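Local atomic coordinates of UDP-glucose 4-epimerase (PDB entry 7K3P), a protein that interconverts UDP-glucose and UDP-galactose at the sugar C4, and probably the corresponding N-acetylhexosamine sugars, using tightly bound NAD. Residues A[200-205]-A[216-221]; A[205-210]-A[222-227]; A[81-86]-A[122-127]. The protein carries 2 engineered substitutions. All coordinates share one frame; numbering follows the deposited sequence.

Contact 1: A[200-205]-A[216-221]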
ATOM      1  N   TYR A 200      23.554   1.966  -5.662  1.00 43.05           N
ATOM      2  CA  TYR A 200      23.105   2.934  -6.664  1.00 41.74           C
ATOM      3  C   TYR A 200      23.578   4.368  -6.439  1.00 44.04           C
ATOM      4  O   TYR A 200      23.267   5.259  -7.225  1.00 46.22           O
ATOM      5  CB  TYR A 200      21.581   2.870  -6.823  1.00 42.56           C
ATOM      6  CG  TYR A 200      21.148   1.592  -7.490  1.00 40.18           C
ATOM      7  CD1 TYR A 200      21.013   0.414  -6.762  1.00 36.65           C
ATOM      8  CD2 TYR A 200      20.925   1.551  -8.859  1.00 43.62           C
ATOM      9  CE1 TYR A 200      20.641  -0.765  -7.384  1.00 37.97           C
ATOM     10  CE2 TYR A 200      20.554   0.384  -9.486  1.00 43.10           C
ATOM     11  CZ  TYR A 200      20.411  -0.769  -8.751  1.00 40.36           C
ATOM     12  OH  TYR A 200      20.042  -1.930  -9.388  1.00 47.03           O
ATOM     13  N   THR A 201      24.355   4.586  -5.386  1.00 39.67           N
ATOM     14  CA  THR A 201      24.823   5.934  -5.071  1.00 44.09           C
ATOM     15  C   THR A 201      26.013   6.377  -5.932  1.00 44.44           C
ATOM     16  O   THR A 201      26.022   7.488  -6.460  1.00 45.42           O
ATOM     17  CB  THR A 201      25.159   6.096  -3.567  1.00 44.87           C
ATOM     18  OG1 THR A 201      26.129   5.113  -3.182  1.00 48.40           O
ATOM     19  CG2 THR A 201      23.909   5.917  -2.724  1.00 37.42           C
ATOM     20  N   LEU A 202      27.010   5.508  -6.078  1.00 44.89           N
ATOM     21  CA  LEU A 202      28.253   5.887  -6.752  1.00 45.28           C
ATOM     22  C   LEU A 202      28.017   6.315  -8.204  1.00 47.36           C
ATOM     23  O   LEU A 202      28.741   7.161  -8.734  1.00 42.89           O
ATOM     24  CB  LEU A 202      29.289   4.755  -6.675  1.00 48.53           C
ATOM     25  CG  LEU A 202      30.753   5.103  -6.986  1.00 46.10           C
ATOM     26  CD1 LEU A 202      31.305   6.121  -5.994  1.00 42.16           C
ATOM     27  CD2 LEU A 202      31.619   3.854  -6.987  1.00 42.57           C
ATOM     28  N   GLY A 203      26.992   5.742  -8.833  1.00 41.35           N
ATOM     29  CA  GLY A 203      26.648   6.091 -10.203  1.00 46.90           C
ATOM     30  C   GLY A 203      25.869   7.391 -10.375  1.00 46.11           C
ATOM     31  O   GLY A 203      25.602   7.803 -11.504  1.00 48.52           O
ATOM     32  N   GLN A 204      25.485   8.029  -9.269  1.00 43.81           N
ATOM     33  CA  GLN A 204      24.845   9.348  -9.321  1.00 40.77           C
ATOM     34  C   GLN A 204      25.916  10.430  -9.196  1.00 44.20           C
ATOM     35  O   GLN A 204      26.657  10.472  -8.202  1.00 40.48           O
ATOM     36  CB  GLN A 204      23.827   9.514  -8.186  1.00 40.35           C
ATOM     37  CG  GLN A 204      22.631   8.561  -8.219  1.00 45.54           C
ATOM     38  CD  GLN A 204      21.748   8.688  -6.974  1.00 46.86           C
ATOM     39  OE1 GLN A 204      21.237   9.768  -6.665  1.00 42.98           O
ATOM     40  NE2 GLN A 204      21.587   7.583  -6.246  1.00 47.93           N
ATOM     41  N   ARG A 205      25.998  11.308 -10.190  1.00 40.72           N
ATOM     42  CA  ARG A 205      27.053  12.317 -10.209  1.00 42.08           C
ATOM     43  C   ARG A 205      26.777  13.428  -9.198  1.00 40.38           C
ATOM     44  O   ARG A 205      27.705  13.977  -8.593  1.00 39.16           O
ATOM     45  CB  ARG A 205      27.200  12.896 -11.615  1.00 43.84           C
ATOM     46  CG  ARG A 205      28.516  13.619 -11.871  1.00 51.20           C
ATOM     47  CD  ARG A 205      28.684  13.943 -13.366  1.00 51.45           C
ATOM     48  NE  ARG A 205      28.758  12.730 -14.184  1.00 60.62           N
ATOM     49  CZ  ARG A 205      27.707  12.127 -14.745  1.00 63.82           C
ATOM     50  NH1 ARG A 205      26.480  12.620 -14.583  1.00 62.41           N
ATOM     51  NH2 ARG A 205      27.881  11.026 -15.471  1.00 62.05           N
ATOM     52  N   ALA A 216      30.833  11.887   0.794  1.00 32.82           N
ATOM     53  CA  ALA A 216      32.091  12.265   1.430  1.00 35.31           C
ATOM     54  C   ALA A 216      32.982  11.035   1.641  1.00 37.57           C
ATOM     55  O   ALA A 216      34.176  11.071   1.360  1.00 38.69           O
ATOM     56  CB  ALA A 216      31.826  12.973   2.749  1.00 32.25           C
ATOM     57  N   ALA A 217      32.388   9.954   2.139  1.00 34.64           N
ATOM     58  CA  ALA A 217      33.089   8.686   2.329  1.00 36.20           C
ATOM     59  C   ALA A 217      33.603   8.109   1.006  1.00 42.59           C
ATOM     60  O   ALA A 217      34.741   7.604   0.931  1.00 38.56           O
ATOM     61  CB  ALA A 217      32.182   7.674   3.041  1.00 35.01           C
ATOM     62  N   GLU A 218      32.771   8.180  -0.036  1.00 39.91           N
ATOM     63  CA  GLU A 218      33.161   7.683  -1.360  1.00 41.45           C
ATOM     64  C   GLU A 218      34.365   8.451  -1.925  1.00 42.19           C
ATOM     65  O   GLU A 218      35.259   7.856  -2.532  1.00 41.24           O
ATOM     66  CB  GLU A 218      31.975   7.721  -2.342  1.00 40.14           C
ATOM     67  CG  GLU A 218      30.898   6.644  -2.112  1.00 40.43           C
ATOM     68  CD  GLU A 218      29.695   6.801  -3.045  1.00 42.43           C
ATOM     69  OE1 GLU A 218      29.542   7.885  -3.654  1.00 42.61           O
ATOM     70  OE2 GLU A 218      28.898   5.846  -3.168  1.00 42.23           O
ATOM     71  N   CYS A 219      34.381   9.769  -1.724  1.00 39.21           N
ATOM     72  CA  CYS A 219      35.509  10.602  -2.161  1.00 45.15           C
ATOM     73  C   CYS A 219      36.776  10.265  -1.379  1.00 43.88           C
ATOM     74  O   CYS A 219      37.853  10.125  -1.951  1.00 44.13           O
ATOM     75  CB  CYS A 219      35.195  12.094  -1.986  1.00 40.74           C
ATOM     76  SG  CYS A 219      33.974  12.762  -3.137  1.00 43.14           S
ATOM     77  N   ALA A 220      36.629  10.160  -0.062  1.00 43.42           N
ATOM     78  CA  ALA A 220      37.750   9.864   0.822  1.00 44.24           C
ATOM     79  C   ALA A 220      38.339   8.490   0.529  1.00 49.33           C
ATOM     80  O   ALA A 220      39.525   8.259   0.759  1.00 49.49           O
ATOM     81  CB  ALA A 220      37.320   9.958   2.276  1.00 41.19           C
ATOM     82  N   ALA A 221      37.515   7.576   0.023  1.00 45.96           N
ATOM     83  CA  ALA A 221      37.991   6.231  -0.276  1.00 44.58           C
ATOM     84  C   ALA A 221      38.529   6.114  -1.706  1.00 46.71           C
ATOM     85  O   ALA A 221      38.908   5.026  -2.145  1.00 45.95           O
ATOM     86  CB  ALA A 221      36.897   5.209  -0.024  1.00 40.93           C
TER

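Contact 2: A[205-210]-A[222-227]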
ATOM      1  N   ARG A 205      25.998  11.308 -10.190  1.00 40.72           N
ATOM      2  CA  ARG A 205      27.053  12.317 -10.209  1.00 42.08           C
ATOM      3  C   ARG A 205      26.777  13.428  -9.198  1.00 40.38           C
ATOM      4  O   ARG A 205      27.705  13.977  -8.593  1.00 39.16           O
ATOM      5  CB  ARG A 205      27.200  12.896 -11.615  1.00 43.84           C
ATOM      6  CG  ARG A 205      28.516  13.619 -11.871  1.00 51.20           C
ATOM      7  CD  ARG A 205      28.684  13.943 -13.366  1.00 51.45           C
ATOM      8  NE  ARG A 205      28.758  12.730 -14.184  1.00 60.62           N
ATOM      9  CZ  ARG A 205      27.707  12.127 -14.745  1.00 63.82           C
ATOM     10  NH1 ARG A 205      26.480  12.620 -14.583  1.00 62.41           N
ATOM     11  NH2 ARG A 205      27.881  11.026 -15.471  1.00 62.05           N
ATOM     12  N   TYR A 206      25.498  13.755  -9.019  1.00 33.99           N
ATOM     13  CA  TYR A 206      25.097  14.858  -8.143  1.00 37.59           C
ATOM     14  C   TYR A 206      24.001  14.440  -7.160  1.00 33.94           C
ATOM     15  O   TYR A 206      22.883  14.929  -7.240  1.00 35.28           O
ATOM     16  CB  TYR A 206      24.607  16.045  -8.985  1.00 41.04           C
ATOM     17  CG  TYR A 206      25.510  16.378 -10.155  1.00 41.03           C
ATOM     18  CD1 TYR A 206      26.827  16.751  -9.945  1.00 41.32           C
ATOM     19  CD2 TYR A 206      25.043  16.318 -11.468  1.00 42.03           C
ATOM     20  CE1 TYR A 206      27.660  17.051 -10.998  1.00 42.96           C
ATOM     21  CE2 TYR A 206      25.877  16.620 -12.538  1.00 41.34           C
ATOM     22  CZ  TYR A 206      27.183  16.987 -12.291  1.00 42.93           C
ATOM     23  OH  TYR A 206      28.033  17.287 -13.330  1.00 44.08           O
ATOM     24  N   PRO A 207      24.318  13.527  -6.233  1.00 37.14           N
ATOM     25  CA  PRO A 207      23.290  13.020  -5.309  1.00 32.50           C
ATOM     26  C   PRO A 207      22.730  14.079  -4.350  1.00 33.69           C
ATOM     27  O   PRO A 207      23.375  15.114  -4.113  1.00 30.57           O
ATOM     28  CB  PRO A 207      24.014  11.906  -4.550  1.00 35.89           C
ATOM     29  CG  PRO A 207      25.483  12.166  -4.761  1.00 34.69           C
ATOM     30  CD  PRO A 207      25.598  12.806  -6.102  1.00 36.25           C
ATOM     31  N   LYS A 208      21.528  13.824  -3.831  1.00 28.61           N
ATOM     32  CA  LYS A 208      20.887  14.711  -2.864  1.00 34.27           C
ATOM     33  C   LYS A 208      21.766  14.873  -1.632  1.00 31.27           C
ATOM     34  O   LYS A 208      22.602  14.007  -1.342  1.00 27.93           O
ATOM     35  CB  LYS A 208      19.520  14.156  -2.451  1.00 35.60           C
ATOM     36  CG  LYS A 208      18.453  14.225  -3.550  1.00 43.72           C
ATOM     37  CD  LYS A 208      17.954  15.652  -3.773  1.00 47.53           C
ATOM     38  CE  LYS A 208      16.926  15.715  -4.905  1.00 57.51           C
ATOM     39  NZ  LYS A 208      16.350  17.086  -5.072  1.00 57.65           N
ATOM     40  N   ALA A 209      21.563  15.968  -0.900  1.00 29.24           N
ATOM     41  CA  ALA A 209      22.393  16.273   0.260  1.00 31.70           C
ATOM     42  C   ALA A 209      22.145  15.297   1.409  1.00 27.37           C
ATOM     43  O   ALA A 209      22.937  15.231   2.343  1.00 31.22           O
ATOM     44  CB  ALA A 209      22.177  17.733   0.728  1.00 30.88           C
ATOM     45  N   THR A 210      21.038  14.555   1.346  1.00 27.59           N
ATOM     46  CA  THR A 210      20.740  13.542   2.361  1.00 28.89           C
ATOM     47  C   THR A 210      21.769  12.408   2.303  1.00 27.54           C
ATOM     48  O   THR A 210      21.900  11.633   3.253  1.00 28.19           O
ATOM     49  CB  THR A 210      19.323  12.962   2.189  1.00 30.01           C
ATOM     50  OG1 THR A 210      19.091  12.722   0.799  1.00 29.33           O
ATOM     51  CG2 THR A 210      18.282  13.937   2.690  1.00 23.81           C
ATOM     52  N   GLY A 222      38.568   7.234  -2.424  1.00 44.05           N
ATOM     53  CA  GLY A 222      39.083   7.251  -3.784  1.00 45.18           C
ATOM     54  C   GLY A 222      38.122   6.667  -4.798  1.00 46.91           C
ATOM     55  O   GLY A 222      38.519   6.336  -5.921  1.00 45.91           O
ATOM     56  N   LYS A 223      36.854   6.540  -4.412  1.00 43.75           N
ATOM     57  CA  LYS A 223      35.842   5.960  -5.291  1.00 45.85           C
ATOM     58  C   LYS A 223      35.178   7.023  -6.163  1.00 46.17           C
ATOM     59  O   LYS A 223      34.795   6.771  -7.306  1.00 52.26           O
ATOM     60  CB  LYS A 223      34.774   5.234  -4.475  1.00 45.82           C
ATOM     61  CG  LYS A 223      35.235   3.940  -3.824  1.00 46.21           C
ATOM     62  CD  LYS A 223      34.037   3.202  -3.242  1.00 42.66           C
ATOM     63  CE  LYS A 223      34.461   1.992  -2.430  1.00 45.04           C
ATOM     64  NZ  LYS A 223      33.290   1.358  -1.747  1.00 42.30           N
ATOM     65  N   ARG A 224      35.032   8.212  -5.602  1.00 45.42           N
ATOM     66  CA  ARG A 224      34.379   9.306  -6.289  1.00 45.19           C
ATOM     67  C   ARG A 224      35.400  10.420  -6.450  1.00 45.37           C
ATOM     68  O   ARG A 224      36.154  10.729  -5.524  1.00 45.84           O
ATOM     69  CB  ARG A 224      33.169   9.782  -5.478  1.00 45.08           C
ATOM     70  CG  ARG A 224      32.453  10.980  -6.062  1.00 40.69           C
ATOM     71  CD  ARG A 224      31.294  11.392  -5.175  1.00 42.83           C
ATOM     72  NE  ARG A 224      30.266  10.351  -5.099  1.00 40.31           N
ATOM     73  CZ  ARG A 224      29.244  10.245  -5.946  1.00 41.74           C
ATOM     74  NH1 ARG A 224      29.112  11.114  -6.941  1.00 40.97           N
ATOM     75  NH2 ARG A 224      28.351   9.271  -5.805  1.00 42.33           N
ATOM     76  N   ASP A 225      35.424  11.018  -7.631  1.00 47.57           N
ATOM     77  CA  ASP A 225      36.494  11.936  -7.989  1.00 48.96           C
ATOM     78  C   ASP A 225      36.399  13.270  -7.260  1.00 49.05           C
ATOM     79  O   ASP A 225      37.393  13.773  -6.733  1.00 51.40           O
ATOM     80  CB  ASP A 225      36.482  12.157  -9.498  1.00 54.47           C
ATOM     81  CG  ASP A 225      37.682  12.935  -9.979  1.00 63.07           C
ATOM     82  OD1 ASP A 225      38.770  12.784  -9.374  1.00 64.48           O
ATOM     83  OD2 ASP A 225      37.534  13.696 -10.963  1.00 66.18           O
ATOM     84  N   LYS A 226      35.202  13.845  -7.239  1.00 48.41           N
ATOM     85  CA  LYS A 226      34.995  15.160  -6.643  1.00 45.84           C
ATOM     86  C   LYS A 226      33.738  15.182  -5.777  1.00 43.68           C
ATOM     87  O   LYS A 226      32.843  14.354  -5.943  1.00 45.07           O
ATOM     88  CB  LYS A 226      34.890  16.239  -7.732  1.00 49.78           C
ATOM     89  CG  LYS A 226      36.231  16.698  -8.313  1.00 56.68           C
ATOM     90  CD  LYS A 226      36.157  18.113  -8.912  1.00 53.75           C
ATOM     91  CE  LYS A 226      35.743  18.105 -10.378  1.00 56.07           C
ATOM     92  NZ  LYS A 226      35.646  19.496 -10.935  1.00 57.57           N
ATOM     93  N   LEU A 227      33.687  16.131  -4.848  1.00 44.11           N
ATOM     94  CA  LEU A 227      32.484  16.397  -4.057  1.00 44.08           C
ATOM     95  C   LEU A 227      32.079  17.847  -4.315  1.00 44.59           C
ATOM     96  O   LEU A 227      32.903  18.753  -4.196  1.00 45.79           O
ATOM     97  CB  LEU A 227      32.758  16.174  -2.561  1.00 39.98           C
ATOM     98  CG  LEU A 227      31.630  16.334  -1.535  1.00 41.00           C
ATOM     99  CD1 LEU A 227      31.998  15.644  -0.227  1.00 34.03           C
ATOM    100  CD2 LEU A 227      31.315  17.802  -1.276  1.00 43.26           C
TER

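Contact 3: A[81-86]-A[122-127]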
ATOM      1  N   ALA A  81       5.084 -21.147   9.236  1.00 23.44           N
ATOM      2  CA  ALA A  81       5.501 -22.326   9.996  1.00 29.29           C
ATOM      3  C   ALA A  81       6.564 -21.969  11.040  1.00 26.06           C
ATOM      4  O   ALA A  81       6.525 -22.471  12.164  1.00 26.59           O
ATOM      5  CB  ALA A  81       6.005 -23.420   9.058  1.00 21.79           C
ATOM      6  N   LEU A  82       7.518 -21.115  10.669  1.00 25.43           N
ATOM      7  CA  LEU A  82       8.528 -20.661  11.635  1.00 26.29           C
ATOM      8  C   LEU A  82       7.835 -20.013  12.840  1.00 28.00           C
ATOM      9  O   LEU A  82       8.127 -20.344  13.997  1.00 27.49           O
ATOM     10  CB  LEU A  82       9.513 -19.687  10.986  1.00 27.20           C
ATOM     11  CG  LEU A  82      10.524 -18.988  11.895  1.00 32.20           C
ATOM     12  CD1 LEU A  82      11.565 -19.976  12.440  1.00 24.86           C
ATOM     13  CD2 LEU A  82      11.214 -17.841  11.159  1.00 26.05           C
ATOM     14  N   PHE A  83       6.886 -19.128  12.564  1.00 24.24           N
ATOM     15  CA  PHE A  83       6.126 -18.448  13.618  1.00 28.32           C
ATOM     16  C   PHE A  83       5.228 -19.373  14.451  1.00 31.49           C
ATOM     17  O   PHE A  83       5.084 -19.168  15.665  1.00 24.25           O
ATOM     18  CB  PHE A  83       5.297 -17.306  13.028  1.00 24.92           C
ATOM     19  CG  PHE A  83       6.105 -16.059  12.751  1.00 28.15           C
ATOM     20  CD1 PHE A  83       7.242 -16.116  11.957  1.00 24.86           C
ATOM     21  CD2 PHE A  83       5.731 -14.835  13.300  1.00 29.55           C
ATOM     22  CE1 PHE A  83       8.002 -14.979  11.707  1.00 30.40           C
ATOM     23  CE2 PHE A  83       6.486 -13.688  13.045  1.00 27.11           C
ATOM     24  CZ  PHE A  83       7.618 -13.763  12.256  1.00 29.27           C
ATOM     25  N   GLU A  84       4.603 -20.369  13.818  1.00 27.12           N
ATOM     26  CA  GLU A  84       3.844 -21.362  14.595  1.00 29.51           C
ATOM     27  C   GLU A  84       4.754 -22.144  15.548  1.00 24.31           C
ATOM     28  O   GLU A  84       4.377 -22.423  16.692  1.00 31.78           O
ATOM     29  CB  GLU A  84       3.102 -22.349  13.686  1.00 29.25           C
ATOM     30  CG  GLU A  84       1.914 -21.753  12.978  1.00 33.17           C
ATOM     31  CD  GLU A  84       0.760 -21.450  13.920  1.00 38.19           C
ATOM     32  OE1 GLU A  84      -0.255 -20.883  13.440  1.00 35.92           O
ATOM     33  OE2 GLU A  84       0.870 -21.788  15.123  1.00 36.51           O
ATOM     34  N   ARG A  85       5.944 -22.498  15.077  1.00 25.60           N
ATOM     35  CA  ARG A  85       6.857 -23.323  15.864  1.00 30.68           C
ATOM     36  C   ARG A  85       7.513 -22.528  16.984  1.00 35.73           C
ATOM     37  O   ARG A  85       7.586 -23.000  18.112  1.00 31.63           O
ATOM     38  CB  ARG A  85       7.947 -23.952  14.989  1.00 30.47           C
ATOM     39  CG  ARG A  85       7.443 -25.040  14.020  1.00 27.35           C
ATOM     40  CD  ARG A  85       8.610 -25.795  13.413  1.00 26.52           C
ATOM     41  NE  ARG A  85       9.715 -24.899  13.059  1.00 26.81           N
ATOM     42  CZ  ARG A  85       9.854 -24.301  11.878  1.00 31.73           C
ATOM     43  NH1 ARG A  85       8.954 -24.506  10.915  1.00 25.38           N
ATOM     44  NH2 ARG A  85      10.889 -23.494  11.655  1.00 30.43           N
ATOM     45  N   GLU A  86       7.990 -21.322  16.671  1.00 29.62           N
ATOM     46  CA  GLU A  86       8.794 -20.562  17.626  1.00 33.48           C
ATOM     47  C   GLU A  86       7.991 -19.732  18.628  1.00 32.49           C
ATOM     48  O   GLU A  86       8.454 -19.495  19.746  1.00 38.48           O
ATOM     49  CB  GLU A  86       9.793 -19.676  16.887  1.00 29.91           C
ATOM     50  CG  GLU A  86      10.859 -20.452  16.125  1.00 30.69           C
ATOM     51  CD  GLU A  86      11.817 -21.209  17.038  1.00 40.68           C
ATOM     52  OE1 GLU A  86      11.936 -20.854  18.238  1.00 39.37           O
ATOM     53  OE2 GLU A  86      12.449 -22.163  16.546  1.00 34.11           O
ATOM     54  N   ILE A 122       2.950  -9.397   8.883  1.00 19.43           N
ATOM     55  CA  ILE A 122       1.982  -8.872   9.846  1.00 19.86           C
ATOM     56  C   ILE A 122       0.822  -9.834  10.060  1.00 26.72           C
ATOM     57  O   ILE A 122       0.434 -10.102  11.215  1.00 23.33           O
ATOM     58  CB  ILE A 122       1.457  -7.485   9.432  1.00 19.77           C
ATOM     59  CG1 ILE A 122       2.594  -6.459   9.487  1.00 17.01           C
ATOM     60  CG2 ILE A 122       0.289  -7.051  10.331  1.00 21.05           C
ATOM     61  CD1 ILE A 122       2.309  -5.175   8.643  1.00 19.15           C
ATOM     62  N   GLU A 123       0.257 -10.359   8.971  1.00 21.49           N
ATOM     63  CA  GLU A 123      -0.823 -11.337   9.122  1.00 24.67           C
ATOM     64  C   GLU A 123      -0.377 -12.515   9.985  1.00 22.06           C
ATOM     65  O   GLU A 123      -1.124 -12.979  10.847  1.00 22.12           O
ATOM     66  CB  GLU A 123      -1.334 -11.851   7.776  1.00 25.11           C
ATOM     67  CG  GLU A 123      -2.483 -12.852   7.956  1.00 28.74           C
ATOM     68  CD  GLU A 123      -3.074 -13.307   6.637  1.00 28.43           C
ATOM     69  OE1 GLU A 123      -2.358 -13.987   5.874  1.00 31.86           O
ATOM     70  OE2 GLU A 123      -4.251 -12.979   6.372  1.00 31.00           O
ATOM     71  N   THR A 124       0.853 -12.972   9.759  1.00 21.44           N
ATOM     72  CA  THR A 124       1.426 -14.094  10.502  1.00 25.50           C
ATOM     73  C   THR A 124       1.633 -13.744  11.991  1.00 30.48           C
ATOM     74  O   THR A 124       1.387 -14.578  12.873  1.00 26.47           O
ATOM     75  CB  THR A 124       2.760 -14.537   9.864  1.00 27.11           C
ATOM     76  OG1 THR A 124       2.503 -15.049   8.548  1.00 28.10           O
ATOM     77  CG2 THR A 124       3.429 -15.615  10.692  1.00 28.08           C
ATOM     78  N   CYS A 125       2.088 -12.520  12.271  1.00 25.42           N
ATOM     79  CA  CYS A 125       2.214 -12.062  13.659  1.00 27.84           C
ATOM     80  C   CYS A 125       0.867 -12.174  14.344  1.00 26.84           C
ATOM     81  O   CYS A 125       0.758 -12.712  15.448  1.00 30.14           O
ATOM     82  CB  CYS A 125       2.746 -10.605  13.739  1.00 18.08           C
ATOM     83  SG  CYS A 125       4.485 -10.501  13.358  1.00 25.14           S
ATOM     84  N   LEU A 126      -0.167 -11.690  13.672  1.00 21.68           N
ATOM     85  CA  LEU A 126      -1.512 -11.688  14.238  1.00 22.67           C
ATOM     86  C   LEU A 126      -2.028 -13.108  14.503  1.00 33.27           C
ATOM     87  O   LEU A 126      -2.717 -13.351  15.499  1.00 29.35           O
ATOM     88  CB  LEU A 126      -2.482 -10.958  13.301  1.00 23.59           C
ATOM     89  CG  LEU A 126      -2.424  -9.425  13.226  1.00 28.73           C
ATOM     90  CD1 LEU A 126      -3.324  -8.899  12.093  1.00 20.06           C
ATOM     91  CD2 LEU A 126      -2.840  -8.798  14.570  1.00 21.59           C
ATOM     92  N   GLN A 127      -1.697 -14.039  13.609  1.00 27.41           N
ATOM     93  CA  GLN A 127      -2.216 -15.401  13.697  1.00 31.77           C
ATOM     94  C   GLN A 127      -1.519 -16.213  14.779  1.00 27.07           C
ATOM     95  O   GLN A 127      -2.076 -17.171  15.286  1.00 31.21           O
ATOM     96  CB  GLN A 127      -2.112 -16.110  12.333  1.00 26.03           C
ATOM     97  CG  GLN A 127      -3.198 -15.654  11.352  1.00 30.78           C
ATOM     98  CD  GLN A 127      -3.028 -16.223   9.945  1.00 33.48           C
ATOM     99  OE1 GLN A 127      -1.984 -16.792   9.601  1.00 39.38           O
ATOM    100  NE2 GLN A 127      -4.056 -16.055   9.121  1.00 37.86           N
TER

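Contact 1: A[200-205]-A[216-221]
T201 and L202 open a type I beta turn running from T201 to Q204, and both meet E218 on helix 212-220, with the CA atoms of L202 and E218 7.5 Å apart. The turn is closed by Q204 N bonding to T201 O. The one hydrogen bond across the two segments runs from T201 OG1 to E218 OE2, at 2.9 Å. It reaches OE2 on its syn side, 25° out of the carboxylate plane. The T201 hydroxyl sits between its backbone N and carbonyl carbon (chi1 56°). The E218 chain is extended beyond CG and carries its carboxylate out to the turn. In this extended short-chain dehydrogenase/reductase fold, the loop and helix probably belong to the smaller lobe that takes up the nucleotide sugar. L202 CD1 lies over a face of the carboxylate, 3.4 Å from E218 CD. The other oxygen, OE1, forms a salt bridge with R224. Both carboxylate oxygens of this buried group are thus bonded, which would favour its charged form. Within the turn region, Q204 NE2 bonds Y200 O at 3.0 Å. The bond is nearly linear at the hydrogen (167°), and the donor sits above the carbonyl plane.

Contact 2: A[205-210]-A[222-227]
R224 carries most of this contact, and P207 and R205 meet it from the loop that leads into helix 212-220. The P207 ring and the R224 side chain come from opposite directions. P207 CG lies over one face of the guanidinium, and the nearest approach is P207 CD to R224 NH1 at 4.0 Å. R205 takes part through its backbone: R205 O is 3.6 Å from R224 NH1, oblique to the guanidinium, and makes no hydrogen bond with it. The R205 CB points away from the 222-227 segment, and R205 CG packs on a face of the Y206 ring, toward the rim, 3.6 Å above the plane. R224 leaves its backbone with CG opposite N (chi1 177°) and then bends at chi3 (-64°), which turns the guanidinium toward the loop. Its polar atoms are held by partners beyond the two segments. NH1 bonds Q204 O, while NH2 forms a salt bridge with E218 and a weak bond with T201 O. The guanidinium therefore links the loop, at T201 and Q204, to E218 of the helix. Two residues before R224, G222 follows the end of helix 212-220 and closes it with a Schellman motif, at a positive phi of 76°. P207 and R224 both also touch V215 of that helix. Beyond R224 the chain enters strand 226-230, which pairs in parallel with strand 296-300; there the backbone of L227 bonds K296 and E298, while its side chain packs on C219 of the helix.

Contact 3: A[81-86]-A[122-127]
F83 holds its ring carbon CG beside its backbone N (chi1 -79°), and T124 sets its methyl CG2 opposite its own N, so that ring and methyl meet between two helices. These are helices 76-86 and 107-127 of the NAD-binding Rossmann fold. The first runs from strand 67-69 to strand 90-93 and the second from strand 90-93 to strand 132-136, so they are successive helical connections of the parallel sheet. The helices come closest within these segments at F83 and T124, whose CA atoms are 7.1 Å apart. The two side chains cross at about a right angle. T124 CG2 rests against the base of the phenyl group, 3.4 Å from both F83 CB and F83 CG, and is oblique to the ring. It is the methyl branch alone that makes this contact. The hydroxyl of T124 is engaged with its own helix and bonds N120 O, which satisfies a buried polar group and also fixes the methyl in its place. F83 is packed from other directions too: its ring meets F88 edge-to-face and touches T128 and V130. The far side of helix 107-127 has a different role. I122 and L126 pack on L108 of the second subunit, and E123 on M112 of that subunit, so this helix joins the Rossmann domain to the dimer interface. At the end of helix 76-86, E86 forms salt bridges with K18 and K67. C125 makes a sulfur-aromatic contact with the ring of F83, oblique to it. Its sulfur lies 5.1 Å from the ring centroid, 73° off the ring normal. The nearest ring atom is CE2: C125 SG stands 3.8 Å from F83 CE2.

In the fold
Contacts 1 and 2 are neighbours, with centres 5 Å apart. They share R205, and their segments alternate along the chain. They meet through R224 of contact 2 and E218 of contact 1, whose salt bridge has R224 NH2 2.8 Å from E218 OE1. E218 O also accepts a probable hydrogen bond from K223 N. Contact 3 lies on the opposite side of the chain's centre, about 40 Å from contact 1 and 43 Å from contact 2, centre to centre. The bound NAD lies about 9 Å from the side chain of T201, 13 Å from that of P207 and 11 Å from that of F83.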